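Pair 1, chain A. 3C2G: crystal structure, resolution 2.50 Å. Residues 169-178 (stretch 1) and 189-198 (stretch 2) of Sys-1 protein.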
# COMPACT_ATOMS: atom_id res chain seq x y z
N LEU A 169 29.33 1.38 3.73
CA LEU A 169 28.40 1.94 2.77
C LEU A 169 27.06 2.40 3.38
O LEU A 169 26.55 3.47 3.01
CB LEU A 169 28.19 0.99 1.59
CG LEU A 169 27.19 1.39 0.50
CD1 LEU A 169 27.42 2.79 -0.05
CD2 LEU A 169 27.23 0.38 -0.62
N VAL A 170 26.49 1.62 4.29
CA VAL A 170 25.19 1.99 4.85
C VAL A 170 25.35 3.18 5.80
O VAL A 170 24.52 4.10 5.82
CB VAL A 170 24.41 0.80 5.47
CG1 VAL A 170 23.97 -0.17 4.39
CG2 VAL A 170 25.23 0.06 6.52
N GLY A 171 26.45 3.17 6.55
CA GLY A 171 26.90 4.34 7.31
C GLY A 171 27.01 5.58 6.43
O GLY A 171 26.40 6.61 6.72
N THR A 172 27.75 5.46 5.33
CA THR A 172 27.98 6.60 4.46
C THR A 172 26.66 7.17 3.93
O THR A 172 26.46 8.39 3.98
CB THR A 172 28.99 6.27 3.33
OG1 THR A 172 30.31 6.22 3.87
CG2 THR A 172 28.96 7.32 2.21
N LEU A 173 25.77 6.31 3.46
CA LEU A 173 24.48 6.74 2.91
C LEU A 173 23.62 7.41 3.98
O LEU A 173 22.95 8.41 3.71
CB LEU A 173 23.71 5.58 2.28
CG LEU A 173 24.23 4.85 1.03
CD1 LEU A 173 23.39 3.61 0.80
CD2 LEU A 173 24.26 5.72 -0.24
N SER A 174 23.66 6.86 5.20
CA SER A 174 22.84 7.34 6.31
C SER A 174 23.24 8.72 6.76
O SER A 174 22.41 9.46 7.29
CB SER A 174 22.91 6.39 7.50
OG SER A 174 22.25 5.18 7.20
N GLU A 175 24.51 9.07 6.58
CA GLU A 175 24.99 10.36 7.03
C GLU A 175 24.26 11.49 6.29
O GLU A 175 24.13 12.59 6.80
CB GLU A 175 26.52 10.47 6.89
CG GLU A 175 27.14 11.65 7.68
CD GLU A 175 28.67 11.72 7.61
OE1 GLU A 175 29.33 10.67 7.41
OE2 GLU A 175 29.22 12.85 7.78
N TYR A 176 23.74 11.19 5.10
CA TYR A 176 22.94 12.16 4.37
C TYR A 176 21.57 12.40 5.00
O TYR A 176 20.90 13.38 4.67
CB TYR A 176 22.75 11.75 2.92
CG TYR A 176 23.96 11.92 2.03
CD1 TYR A 176 24.09 13.02 1.19
CD2 TYR A 176 24.97 10.94 1.99
CE1 TYR A 176 25.17 13.16 0.33
CE2 TYR A 176 26.05 11.08 1.16
CZ TYR A 176 26.15 12.19 0.33
OH TYR A 176 27.23 12.33 -0.52
N PHE A 177 21.17 11.53 5.92
CA PHE A 177 19.89 11.70 6.59
C PHE A 177 20.03 12.28 7.99
O PHE A 177 19.07 12.30 8.77
CB PHE A 177 19.11 10.38 6.60
CG PHE A 177 18.69 9.91 5.23
CD1 PHE A 177 18.41 10.81 4.21
CD2 PHE A 177 18.55 8.55 4.97
CE1 PHE A 177 18.02 10.38 2.96
CE2 PHE A 177 18.15 8.10 3.71
CZ PHE A 177 17.89 9.03 2.70
N ASN A 178 21.23 12.77 8.31
CA ASN A 178 21.47 13.41 9.60
C ASN A 178 20.76 14.76 9.69
O ASN A 178 20.67 15.49 8.71
CB ASN A 178 22.97 13.53 9.91
CG ASN A 178 23.59 12.22 10.43
OD1 ASN A 178 22.88 11.24 10.69
ND2 ASN A 178 24.91 12.20 10.56
N ALA A 189 19.84 9.53 -6.00
CA ALA A 189 20.43 8.20 -6.09
C ALA A 189 20.57 7.53 -4.73
O ALA A 189 20.55 6.31 -4.65
CB ALA A 189 21.78 8.26 -6.79
N ILE A 190 20.73 8.32 -3.67
CA ILE A 190 20.74 7.79 -2.32
C ILE A 190 19.48 6.98 -2.03
O ILE A 190 19.54 5.96 -1.35
CB ILE A 190 20.93 8.90 -1.28
CG1 ILE A 190 22.39 9.35 -1.28
CG2 ILE A 190 20.57 8.43 0.11
CD1 ILE A 190 22.59 10.80 -0.95
N PHE A 191 18.34 7.40 -2.59
CA PHE A 191 17.11 6.64 -2.45
C PHE A 191 17.12 5.37 -3.27
O PHE A 191 16.76 4.31 -2.78
CB PHE A 191 15.89 7.51 -2.77
CG PHE A 191 15.66 8.61 -1.77
CD1 PHE A 191 15.05 8.33 -0.55
CD2 PHE A 191 16.09 9.91 -2.03
CE1 PHE A 191 14.84 9.34 0.39
CE2 PHE A 191 15.90 10.92 -1.10
CZ PHE A 191 15.27 10.65 0.12
N ILE A 192 17.55 5.48 -4.53
CA ILE A 192 17.65 4.33 -5.43
C ILE A 192 18.44 3.19 -4.79
O ILE A 192 18.01 2.04 -4.82
CB ILE A 192 18.27 4.74 -6.78
CG1 ILE A 192 17.42 5.83 -7.46
CG2 ILE A 192 18.43 3.53 -7.69
CD1 ILE A 192 15.95 5.45 -7.70
N ILE A 193 19.57 3.52 -4.17
CA ILE A 193 20.45 2.54 -3.54
C ILE A 193 19.82 1.90 -2.30
O ILE A 193 19.85 0.68 -2.15
CB ILE A 193 21.83 3.16 -3.19
CG1 ILE A 193 22.52 3.64 -4.47
CG2 ILE A 193 22.70 2.16 -2.45
CD1 ILE A 193 23.52 4.74 -4.26
N PHE A 194 19.28 2.71 -1.39
CA PHE A 194 18.51 2.20 -0.26
C PHE A 194 17.39 1.28 -0.72
O PHE A 194 17.26 0.16 -0.23
CB PHE A 194 17.94 3.34 0.59
CG PHE A 194 18.83 3.76 1.71
CD1 PHE A 194 19.23 2.84 2.68
CD2 PHE A 194 19.28 5.06 1.81
CE1 PHE A 194 20.08 3.21 3.72
CE2 PHE A 194 20.12 5.45 2.85
CZ PHE A 194 20.52 4.51 3.81
N ARG A 195 16.61 1.71 -1.69
CA ARG A 195 15.55 0.88 -2.20
C ARG A 195 16.11 -0.47 -2.65
O ARG A 195 15.52 -1.51 -2.38
CB ARG A 195 14.84 1.57 -3.36
CG ARG A 195 13.68 0.78 -3.95
CD ARG A 195 13.02 1.54 -5.09
NE ARG A 195 11.85 0.84 -5.60
CZ ARG A 195 10.61 1.03 -5.15
NH1 ARG A 195 10.37 1.91 -4.19
NH2 ARG A 195 9.60 0.33 -5.68
N PHE A 196 17.26 -0.43 -3.32
CA PHE A 196 17.85 -1.59 -3.96
C PHE A 196 18.38 -2.62 -2.96
O PHE A 196 18.16 -3.81 -3.14
CB PHE A 196 18.94 -1.12 -4.94
CG PHE A 196 19.66 -2.24 -5.64
CD1 PHE A 196 19.05 -2.96 -6.66
CD2 PHE A 196 20.97 -2.56 -5.28
CE1 PHE A 196 19.72 -4.00 -7.30
CE2 PHE A 196 21.66 -3.59 -5.93
CZ PHE A 196 21.02 -4.32 -6.94
N ILE A 197 19.07 -2.17 -1.92
CA ILE A 197 19.65 -3.10 -0.95
C ILE A 197 18.62 -3.62 0.05
O ILE A 197 18.80 -4.68 0.65
CB ILE A 197 20.86 -2.49 -0.18
CG1 ILE A 197 20.43 -1.30 0.68
CG2 ILE A 197 22.00 -2.09 -1.13
CD1 ILE A 197 21.54 -0.76 1.56
N ILE A 198 17.54 -2.86 0.22
CA ILE A 198 16.47 -3.20 1.16
C ILE A 198 15.54 -4.22 0.54
O ILE A 198 14.94 -5.02 1.24
CB ILE A 198 15.69 -1.93 1.54
CG1 ILE A 198 16.40 -1.19 2.67
CG2 ILE A 198 14.26 -2.23 1.92
CD1 ILE A 198 15.96 0.26 2.82

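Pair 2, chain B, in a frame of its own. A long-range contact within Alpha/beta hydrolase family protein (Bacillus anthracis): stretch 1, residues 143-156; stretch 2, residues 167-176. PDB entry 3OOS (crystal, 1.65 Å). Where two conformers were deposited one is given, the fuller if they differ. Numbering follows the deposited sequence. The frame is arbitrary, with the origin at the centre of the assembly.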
# COMPACT_ATOMS: atom_id res chain seq x y z
N VAL B 143 0.51 -6.96 -23.47
CA VAL B 143 1.67 -6.72 -24.32
C VAL B 143 2.96 -6.49 -23.51
O VAL B 143 4.05 -6.83 -23.96
CB VAL B 143 1.39 -5.55 -25.33
CG1 VAL B 143 1.35 -4.18 -24.64
CG2 VAL B 143 2.37 -5.58 -26.50
N LYS B 144 2.82 -5.93 -22.30
CA LYS B 144 3.96 -5.58 -21.45
C LYS B 144 4.45 -6.76 -20.59
O LYS B 144 5.51 -6.66 -19.96
CB LYS B 144 3.60 -4.39 -20.55
CG LYS B 144 3.15 -3.15 -21.29
CD LYS B 144 4.31 -2.48 -22.00
CE LYS B 144 4.90 -1.37 -21.16
NZ LYS B 144 4.07 -0.13 -21.26
N PHE B 145 3.70 -7.86 -20.58
CA PHE B 145 3.97 -9.00 -19.68
C PHE B 145 5.42 -9.50 -19.66
O PHE B 145 6.03 -9.59 -18.58
CB PHE B 145 3.01 -10.17 -19.97
CG PHE B 145 3.29 -11.41 -19.15
CD1 PHE B 145 2.80 -11.52 -17.85
CD2 PHE B 145 4.01 -12.47 -19.68
CE1 PHE B 145 3.04 -12.67 -17.09
CE2 PHE B 145 4.26 -13.62 -18.93
CZ PHE B 145 3.77 -13.72 -17.63
N ASN B 146 5.96 -9.83 -20.83
CA ASN B 146 7.31 -10.38 -20.91
C ASN B 146 8.37 -9.43 -20.38
O ASN B 146 9.27 -9.85 -19.64
CB ASN B 146 7.65 -10.79 -22.35
CG ASN B 146 6.88 -12.02 -22.80
OD1 ASN B 146 6.63 -12.94 -22.01
ND2 ASN B 146 6.50 -12.04 -24.07
N ARG B 147 8.26 -8.15 -20.73
CA ARG B 147 9.21 -7.15 -20.28
C ARG B 147 9.14 -6.98 -18.76
O ARG B 147 10.17 -6.88 -18.09
CB ARG B 147 9.00 -5.80 -20.98
CG ARG B 147 10.02 -4.71 -20.61
CD ARG B 147 11.46 -5.19 -20.75
NE ARG B 147 12.42 -4.19 -20.28
CZ ARG B 147 13.69 -4.45 -20.00
NH1 ARG B 147 14.19 -5.67 -20.15
NH2 ARG B 147 14.48 -3.47 -19.58
N ILE B 148 7.92 -6.97 -18.23
CA ILE B 148 7.69 -6.78 -16.80
C ILE B 148 8.24 -7.95 -15.98
O ILE B 148 8.82 -7.74 -14.91
CB ILE B 148 6.19 -6.48 -16.50
CG1 ILE B 148 5.82 -5.08 -17.01
CG2 ILE B 148 5.88 -6.63 -15.00
CD1 ILE B 148 6.69 -3.96 -16.49
N VAL B 149 8.07 -9.17 -16.48
CA VAL B 149 8.66 -10.35 -15.83
C VAL B 149 10.18 -10.18 -15.72
O VAL B 149 10.76 -10.40 -14.64
CB VAL B 149 8.31 -11.66 -16.57
CG1 VAL B 149 9.17 -12.82 -16.08
CG2 VAL B 149 6.83 -12.00 -16.38
N SER B 150 10.80 -9.76 -16.82
CA SER B 150 12.25 -9.56 -16.87
C SER B 150 12.70 -8.46 -15.90
O SER B 150 13.69 -8.63 -15.19
CB SER B 150 12.70 -9.23 -18.29
OG SER B 150 14.11 -9.09 -18.34
N ILE B 151 11.97 -7.35 -15.88
CA ILE B 151 12.29 -6.24 -14.97
C ILE B 151 12.17 -6.67 -13.50
O ILE B 151 13.07 -6.41 -12.70
CB ILE B 151 11.41 -4.99 -15.23
CG1 ILE B 151 11.71 -4.40 -16.62
CG2 ILE B 151 11.65 -3.92 -14.16
CD1 ILE B 151 10.74 -3.29 -17.06
N MSE B 152 11.07 -7.33 -13.17
CA MSE B 152 10.82 -7.76 -11.79
C MSE B 152 11.88 -8.74 -11.30
O MSE B 152 12.36 -8.63 -10.17
CB MSE B 152 9.44 -8.39 -11.65
CG MSE B 152 8.29 -7.41 -11.74
SE MSE B 152 6.61 -8.25 -11.29
CE MSE B 152 6.58 -9.69 -12.60
N ASN B 153 12.24 -9.69 -12.16
CA ASN B 153 13.25 -10.68 -11.81
C ASN B 153 14.60 -10.02 -11.53
O ASN B 153 15.28 -10.38 -10.57
CB ASN B 153 13.37 -11.75 -12.90
CG ASN B 153 12.16 -12.67 -12.95
OD1 ASN B 153 11.31 -12.66 -12.05
ND2 ASN B 153 12.07 -13.47 -14.01
N ALA B 154 14.96 -9.04 -12.35
CA ALA B 154 16.23 -8.34 -12.19
C ALA B 154 16.24 -7.43 -10.96
O ALA B 154 17.24 -7.34 -10.25
CB ALA B 154 16.58 -7.56 -13.45
N LEU B 155 15.12 -6.76 -10.70
CA LEU B 155 15.02 -5.91 -9.51
C LEU B 155 15.04 -6.71 -8.21
O LEU B 155 15.56 -6.24 -7.19
CB LEU B 155 13.79 -4.99 -9.57
CG LEU B 155 13.84 -3.83 -10.57
CD1 LEU B 155 12.50 -3.13 -10.64
CD2 LEU B 155 14.95 -2.83 -10.23
N ASN B 156 14.52 -7.94 -8.25
CA ASN B 156 14.51 -8.85 -7.09
C ASN B 156 15.84 -9.59 -6.88
O ASN B 156 15.99 -10.37 -5.93
CB ASN B 156 13.34 -9.85 -7.21
CG ASN B 156 13.04 -10.58 -5.89
OD1 ASN B 156 12.65 -11.74 -5.90
ND2 ASN B 156 13.22 -9.89 -4.77
N ALA B 167 18.36 2.08 -14.35
CA ALA B 167 17.64 2.06 -15.61
C ALA B 167 16.28 1.36 -15.48
O ALA B 167 15.26 1.87 -15.95
CB ALA B 167 18.48 1.40 -16.70
N LEU B 168 16.27 0.21 -14.81
CA LEU B 168 15.04 -0.57 -14.61
C LEU B 168 14.01 0.18 -13.77
O LEU B 168 12.81 0.13 -14.06
CB LEU B 168 15.36 -1.92 -13.97
CG LEU B 168 16.22 -2.89 -14.78
CD1 LEU B 168 16.71 -4.01 -13.89
CD2 LEU B 168 15.45 -3.45 -15.97
N SER B 169 14.48 0.85 -12.73
CA SER B 169 13.62 1.63 -11.84
C SER B 169 12.97 2.79 -12.59
O SER B 169 11.79 3.09 -12.37
CB SER B 169 14.40 2.13 -10.64
OG SER B 169 14.95 1.04 -9.92
N ARG B 170 13.75 3.42 -13.47
CA ARG B 170 13.27 4.51 -14.32
C ARG B 170 12.19 4.00 -15.27
O ARG B 170 11.12 4.61 -15.40
CB ARG B 170 14.44 5.11 -15.11
CG ARG B 170 14.08 6.30 -15.97
CD ARG B 170 13.81 7.52 -15.13
NE ARG B 170 13.62 8.72 -15.94
CZ ARG B 170 13.62 9.96 -15.45
NH1 ARG B 170 13.80 10.16 -14.15
NH2 ARG B 170 13.44 10.99 -16.25
N GLU B 171 12.48 2.89 -15.94
CA GLU B 171 11.55 2.28 -16.88
C GLU B 171 10.23 1.94 -16.18
O GLU B 171 9.14 2.22 -16.71
CB GLU B 171 12.17 1.02 -17.50
CG GLU B 171 11.39 0.42 -18.66
CD GLU B 171 12.13 -0.72 -19.35
OE1 GLU B 171 13.26 -1.05 -18.92
OE2 GLU B 171 11.59 -1.28 -20.31
N TRP B 172 10.32 1.36 -14.98
CA TRP B 172 9.14 1.03 -14.19
C TRP B 172 8.33 2.27 -13.85
O TRP B 172 7.10 2.28 -14.01
CB TRP B 172 9.53 0.28 -12.90
CG TRP B 172 8.35 -0.26 -12.18
CD1 TRP B 172 7.54 0.41 -11.31
CD2 TRP B 172 7.81 -1.59 -12.28
NE1 TRP B 172 6.54 -0.41 -10.86
CE2 TRP B 172 6.68 -1.64 -11.44
CE3 TRP B 172 8.17 -2.73 -13.01
CZ2 TRP B 172 5.91 -2.80 -11.29
CZ3 TRP B 172 7.40 -3.89 -12.86
CH2 TRP B 172 6.29 -3.91 -12.01
N ALA B 173 9.01 3.32 -13.38
CA ALA B 173 8.35 4.56 -12.98
C ALA B 173 7.61 5.20 -14.16
O ALA B 173 6.47 5.66 -14.01
CB ALA B 173 9.36 5.53 -12.39
N LEU B 174 8.25 5.23 -15.32
CA LEU B 174 7.65 5.83 -16.51
C LEU B 174 6.37 5.12 -16.95
O LEU B 174 5.43 5.76 -17.42
CB LEU B 174 8.66 5.89 -17.66
CG LEU B 174 9.72 6.98 -17.48
CD1 LEU B 174 10.92 6.69 -18.35
CD2 LEU B 174 9.15 8.37 -17.76
N MSE B 175 6.33 3.81 -16.76
CA MSE B 175 5.15 3.02 -17.05
C MSE B 175 4.04 3.29 -16.03
O MSE B 175 2.85 3.11 -16.33
CB MSE B 175 5.51 1.54 -17.03
CG MSE B 175 4.35 0.61 -17.23
SE MSE B 175 4.81 -1.16 -16.62
CE MSE B 175 5.10 -0.81 -14.71
N SER B 176 4.44 3.74 -14.84
CA SER B 176 3.55 3.91 -13.69
C SER B 176 3.00 5.32 -13.52
O SER B 176 2.21 5.57 -12.60
CB SER B 176 4.31 3.52 -12.41
OG SER B 176 4.80 2.20 -12.51

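What most sharply separates the two contacts? Pair 2 carries a salt bridge across its helices, whereas pair 1 has no hydrogen bond between its stretches and packs through apolar and aromatic groups. In pair 2 the guanidinium of Arg147(B) meets the carboxylate of Glu171(B) through two hydrogen bonds, Arg147(B) NE to Glu171(B) OE2 at 3.0 Å and Arg147(B) NH2 to Glu171(B) OE1 at 2.8 Å, both nearly straight. The matching positions in pair 1 are Leu169(A) and Ile193(A), two hydrocarbon side chains that do not touch each other; Ile193(A) instead places CG2 3.6 Å from Leu173(A) CD1.

What backbone do they share? In each, two helices run roughly antiparallel, with N-to-C directions 141° apart in pair 1 and 135° in pair 2, and axes approaching to 11.0 and 10.3 Å. Fourteen central residues superpose with an RMSD of 0.5 Å. The nearest CA atoms belong to matched positions: Leu173(A) and Ile190(A) lie 6.5 Å apart, Ile151(B) and Leu168(B) 6.3 Å.

How is that close crossing filled? A branched aliphatic residue enters from the second helix in both cases. Leu168(B) is a knob among Arg147(B), Ile151(B), Ala154(B) and Leu155(B), and its CD1 reaches 3.6 Å from Ala154(B) CB. Its counterpart, Ile190(A), faces a far bulkier neighbour, since Tyr176(A) stands where Ala154(B) does. Ile190(A) CD1 lies over one face of the tyrosine ring, 3.4 Å from Tyr176(A) CD1, so a CH-pi contact takes the place of a methyl-to-methyl one.

What do the large rings do? Phe194(A) and Trp172(B) match, and both point toward the first helix, but they are used differently. Leu173(A) CD1 sits over one face of the Phe194(A) ring in a CH-pi contact, while Phe177(A) lies beside it, the two ring planes near parallel but slid apart, with Phe177(A) CE2 3.4 Å from Phe194(A) CE2. Trp172(B) instead meets three aliphatic chains obliquely, including Ile148(B), whose CD1 is 3.7 Å from Trp172(B) CZ3, and the selenomethionine Met152(B), whose CG is 3.8 Å from the same CZ3. At the matched position Ser174(A) turns its OG back to Val170(A) O, a 2.9 Å hydrogen bond within its own helix. Farther along, Val170(A) CG1 packs 3.8 Å from Ile197(A) CD1; the equivalent pair, Ile148(B) and selenomethionine Met175(B), closes to 3.4 Å between Ile148(B) CD1 and Met175(B) SE.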